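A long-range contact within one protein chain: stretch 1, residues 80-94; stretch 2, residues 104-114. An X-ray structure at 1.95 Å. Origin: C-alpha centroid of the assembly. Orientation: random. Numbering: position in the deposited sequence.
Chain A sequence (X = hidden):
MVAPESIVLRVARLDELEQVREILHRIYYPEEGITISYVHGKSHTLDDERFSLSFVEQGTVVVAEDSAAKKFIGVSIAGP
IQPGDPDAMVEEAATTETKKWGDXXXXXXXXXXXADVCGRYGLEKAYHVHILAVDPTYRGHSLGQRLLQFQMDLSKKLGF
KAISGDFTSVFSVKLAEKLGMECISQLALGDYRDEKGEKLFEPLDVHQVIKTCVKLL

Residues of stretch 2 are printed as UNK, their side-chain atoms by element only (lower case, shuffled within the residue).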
# COMPACT_ATOMS: atom_id res chain seq x y z
N PRO A 80 -8.30 -5.86 -4.70
CA PRO A 80 -8.30 -7.31 -4.51
C PRO A 80 -6.97 -7.90 -4.93
O PRO A 80 -6.30 -7.35 -5.80
CB PRO A 80 -9.43 -7.79 -5.43
CG PRO A 80 -9.49 -6.73 -6.54
CD PRO A 80 -9.07 -5.43 -5.88
N ILE A 81 -6.57 -8.99 -4.28
CA ILE A 81 -5.46 -9.80 -4.80
C ILE A 81 -5.97 -11.23 -4.91
O ILE A 81 -6.90 -11.62 -4.20
CB ILE A 81 -4.21 -9.75 -3.90
CG1 ILE A 81 -4.57 -10.16 -2.48
CG2 ILE A 81 -3.59 -8.35 -3.93
CD1 ILE A 81 -3.37 -10.23 -1.55
N GLN A 82 -5.36 -12.00 -5.80
CA GLN A 82 -5.78 -13.37 -5.98
C GLN A 82 -4.68 -14.20 -6.63
O GLN A 82 -3.75 -13.65 -7.22
CB GLN A 82 -7.05 -13.42 -6.81
CG GLN A 82 -6.86 -13.07 -8.27
CD GLN A 82 -8.16 -13.15 -9.05
OE1 GLN A 82 -9.19 -12.62 -8.62
NE2 GLN A 82 -8.12 -13.81 -10.21
N PRO A 83 -4.77 -15.53 -6.50
CA PRO A 83 -3.75 -16.37 -7.13
C PRO A 83 -3.57 -15.96 -8.59
O PRO A 83 -4.57 -15.66 -9.26
CB PRO A 83 -4.34 -17.79 -7.02
CG PRO A 83 -5.18 -17.74 -5.79
CD PRO A 83 -5.78 -16.34 -5.78
N GLY A 84 -2.33 -15.91 -9.05
CA GLY A 84 -2.03 -15.50 -10.41
C GLY A 84 -1.46 -14.09 -10.48
O GLY A 84 -0.74 -13.75 -11.43
N ASP A 85 -1.76 -13.27 -9.48
CA ASP A 85 -1.40 -11.86 -9.52
C ASP A 85 0.10 -11.62 -9.59
O ASP A 85 0.55 -10.83 -10.41
CB ASP A 85 -2.05 -11.07 -8.37
CG ASP A 85 -3.53 -10.79 -8.61
OD1 ASP A 85 -4.18 -10.22 -7.72
OD2 ASP A 85 -4.05 -11.15 -9.70
N PRO A 86 0.89 -12.30 -8.76
CA PRO A 86 2.35 -12.13 -8.88
C PRO A 86 2.90 -12.32 -10.30
O PRO A 86 3.70 -11.49 -10.76
CB PRO A 86 2.90 -13.18 -7.92
CG PRO A 86 1.84 -13.28 -6.86
CD PRO A 86 0.53 -13.13 -7.59
N ASP A 87 2.50 -13.38 -10.99
CA ASP A 87 2.99 -13.61 -12.35
C ASP A 87 2.57 -12.49 -13.31
O ASP A 87 3.38 -12.00 -14.11
CB ASP A 87 2.53 -14.97 -12.88
CG ASP A 87 3.21 -16.14 -12.16
OD1 ASP A 87 4.38 -15.99 -11.75
OD2 ASP A 87 2.57 -17.20 -12.00
N ALA A 88 1.32 -12.08 -13.22
CA ALA A 88 0.84 -10.94 -14.00
C ALA A 88 1.64 -9.66 -13.70
O ALA A 88 1.94 -8.88 -14.60
CB ALA A 88 -0.64 -10.71 -13.76
N MET A 89 1.99 -9.45 -12.43
CA MET A 89 2.79 -8.28 -12.05
C MET A 89 4.17 -8.35 -12.67
O MET A 89 4.70 -7.35 -13.13
CB MET A 89 2.90 -8.16 -10.53
CG MET A 89 1.58 -7.78 -9.87
SD MET A 89 1.48 -8.26 -8.13
CE MET A 89 2.56 -7.03 -7.40
N VAL A 90 4.77 -9.54 -12.69
CA VAL A 90 6.09 -9.71 -13.32
C VAL A 90 6.01 -9.39 -14.82
O VAL A 90 6.88 -8.69 -15.41
CB VAL A 90 6.64 -11.14 -13.05
CG1 VAL A 90 7.95 -11.36 -13.79
CG2 VAL A 90 6.84 -11.35 -11.55
N GLU A 91 4.94 -9.86 -15.45
CA GLU A 91 4.73 -9.58 -16.87
C GLU A 91 4.60 -8.08 -17.10
O GLU A 91 5.26 -7.51 -17.98
CB GLU A 91 3.51 -10.31 -17.42
CG GLU A 91 3.22 -9.95 -18.87
CD GLU A 91 2.25 -10.91 -19.53
OE1 GLU A 91 1.64 -11.74 -18.82
OE2 GLU A 91 2.08 -10.81 -20.77
N GLU A 92 3.75 -7.43 -16.31
CA GLU A 92 3.57 -5.99 -16.40
C GLU A 92 4.91 -5.28 -16.22
O GLU A 92 5.19 -4.28 -16.88
CB GLU A 92 2.54 -5.48 -15.37
CG GLU A 92 2.19 -4.00 -15.54
CD GLU A 92 1.29 -3.46 -14.44
OE1 GLU A 92 1.33 -2.23 -14.19
OE2 GLU A 92 0.53 -4.25 -13.83
N ALA A 93 5.75 -5.83 -15.33
CA ALA A 93 7.04 -5.22 -15.03
C ALA A 93 7.92 -5.23 -16.27
O ALA A 93 8.71 -4.31 -16.48
CB ALA A 93 7.72 -5.96 -13.89
N ALA A 94 7.79 -6.29 -17.06
CA ALA A 94 8.56 -6.40 -18.30
C ALA A 94 8.17 -5.39 -19.40
O ALA A 94 8.90 -5.22 -20.38
CB ALA A 94 8.48 -7.82 -18.85
N UNK A 104 10.08 -2.11 -8.72
CA UNK A 104 9.19 -2.06 -7.56
C UNK A 104 8.08 -3.11 -7.69
O UNK A 104 7.76 -3.82 -6.73
c UNK A 104 9.31 1.77 -6.84
c UNK A 104 8.60 -0.65 -7.32
c UNK A 104 9.71 0.29 -6.85
c UNK A 104 7.51 -0.71 -6.26
N UNK A 105 7.53 -3.21 -8.89
CA UNK A 105 6.50 -4.21 -9.20
C UNK A 105 6.99 -5.62 -8.91
O UNK A 105 6.26 -6.43 -8.34
c UNK A 105 4.65 -3.18 -12.49
c UNK A 105 6.10 -4.10 -10.67
c UNK A 105 4.79 -3.38 -10.97
c UNK A 105 3.62 -4.18 -10.41
N UNK A 106 8.23 -5.93 -9.31
CA UNK A 106 8.81 -7.24 -8.97
C UNK A 106 8.94 -7.45 -7.49
O UNK A 106 8.65 -8.55 -6.98
c UNK A 106 11.53 -7.48 -11.69
c UNK A 106 10.17 -7.44 -9.64
n UNK A 106 12.97 -7.55 -13.68
c UNK A 106 11.57 -7.49 -13.20
c UNK A 106 10.11 -7.55 -11.15
N UNK A 107 9.39 -6.43 -6.77
CA UNK A 107 9.43 -6.51 -5.31
C UNK A 107 8.05 -6.79 -4.67
O UNK A 107 7.92 -7.66 -3.79
c UNK A 107 10.65 -6.22 -2.44
c UNK A 107 10.05 -5.26 -4.71
c UNK A 107 10.50 -3.73 -2.79
c UNK A 107 9.93 -5.09 -3.19
N UNK A 108 7.04 -6.05 -5.10
CA UNK A 108 5.67 -6.21 -4.61
C UNK A 108 5.15 -7.61 -4.89
O UNK A 108 4.51 -8.25 -4.05
c UNK A 108 5.02 -3.72 -4.93
c UNK A 108 4.91 -3.51 -3.44
c UNK A 108 4.04 -2.80 -5.69
c UNK A 108 4.74 -5.19 -5.26
N UNK A 109 5.41 -8.07 -6.12
CA UNK A 109 5.05 -9.42 -6.53
C UNK A 109 5.70 -10.44 -5.60
O UNK A 109 5.05 -11.40 -5.17
c UNK A 109 5.48 -9.66 -7.98
N UNK A 110 6.97 -10.25 -5.27
CA UNK A 110 7.67 -11.17 -4.36
C UNK A 110 7.00 -11.18 -2.99
O UNK A 110 6.78 -12.24 -2.39
c UNK A 110 9.14 -10.78 -4.21
c UNK A 110 10.00 -12.94 -3.22
c UNK A 110 9.93 -11.42 -3.06
c UNK A 110 11.33 -10.83 -3.01
N UNK A 111 6.68 -9.98 -2.50
CA UNK A 111 6.02 -9.86 -1.21
C UNK A 111 4.72 -10.66 -1.22
O UNK A 111 4.43 -11.43 -0.29
c UNK A 111 5.76 -8.39 -0.86
c UNK A 111 7.52 -7.88 0.87
c UNK A 111 6.74 -6.10 -0.71
c UNK A 111 7.02 -7.58 -0.54
N UNK A 112 3.95 -10.49 -2.30
CA UNK A 112 2.64 -11.11 -2.38
C UNK A 112 2.76 -12.63 -2.49
O UNK A 112 2.02 -13.38 -1.86
c UNK A 112 1.84 -10.55 -3.56
o UNK A 112 -1.35 -11.10 -5.13
o UNK A 112 -0.18 -9.24 -5.10
c UNK A 112 0.40 -10.99 -3.56
c UNK A 112 -0.43 -10.40 -4.68
N UNK A 113 3.72 -13.06 -3.29
CA UNK A 113 3.95 -14.48 -3.55
C UNK A 113 4.40 -15.18 -2.28
O UNK A 113 3.96 -16.29 -1.99
c UNK A 113 4.92 -15.99 -5.37
n UNK A 113 4.88 -16.31 -8.74
n UNK A 113 5.97 -14.41 -9.40
c UNK A 113 5.74 -15.33 -8.48
c UNK A 113 6.16 -16.23 -6.21
n UNK A 113 6.34 -15.26 -7.29
c UNK A 113 5.01 -14.65 -4.64
N UNK A 114 5.25 -14.51 -1.51
CA UNK A 114 5.77 -15.10 -0.28
C UNK A 114 4.69 -15.17 0.78
O UNK A 114 4.59 -16.17 1.51
c UNK A 114 7.43 -14.88 1.59
c UNK A 114 6.96 -14.28 0.28
o UNK A 114 8.05 -14.30 -0.66

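Position 104 has four side-chain carbons, forked at the first, with one arm two carbons long. It is out of reach of stretch 1. This is Ile-104.

Position 105 has four carbons forked at the second, and its CB points toward stretch 1. Its CB lies 4.1 Å from Ala-93 CB, and one terminal carbon lies 4.0 Å from Met-89 CB. This is Leu-105. Its other methyl, CD1, is 3.8 Å from Glu-92 OE1.

Position 106 has four carbons in a row ending in nitrogen. The chain is extended, and its second carbon passes 4.0 Å from Ala-93 CB. This is Lys-106. Its NZ is hydrogen-bonded elsewhere in the structure.

Position 107 has four carbons forked at the second. It points away and touches nothing on stretch 1. This is Leu-107.

Position 108 has the same four-carbon fork but points sideways. Its CB meets Met-89 CE at 3.6 Å. This is Leu-108.

Position 109 has a single carbon, which points toward stretch 1. It lies 3.9 Å from Met-89 CB, 4.2 Å from Val-90 CG2 and 3.8 Å from Pro-86 O. This is Ala-109. Its CA is 4.5 Å from Pro-86 CA, so the backbones come very near here.

Position 110 has four carbons forked at the second and points away. This is Leu-110.

Position 111 has the same composition and fork, and is out of reach. This is Leu-111.

Position 112 has three carbons, the third carrying two oxygens. One oxygen lies 3.4 Å from Ile-81 CB and 3.3 Å from Asp-85 CB. This is Glu-112. Its OE2 is also 3.9 Å from Asp-85 OD1, a close pair of like charges.

Position 113 has three carbons, a nitrogen, then a carbon carrying two more nitrogens. That last carbon lies 3.6 Å from Pro-86 CB. This is Arg-113. Its NH2 and NH1 donate to Asp-87 OD1 at 3.1 and 3.2 Å, forming a salt bridge. Pro-86 CB covers one guanidinium face.

Position 114 has one carbon carrying an oxygen and a carbon, and does not reach stretch 1. This is Thr-114.

The two helices run antiparallel at 172°, with axes 8.5 Å apart at closest approach. Met-89 is the knob, seated among Leu-105, Leu-108, Ala-109 and Glu-112. The small side chain of Ala-109 leaves room for Pro-86 close by. The Asp-87 salt bridge ties one end, and Leu-105 packs against Ala-93 at the other.

Stretch 2 (104-114) ILKLLALLERT
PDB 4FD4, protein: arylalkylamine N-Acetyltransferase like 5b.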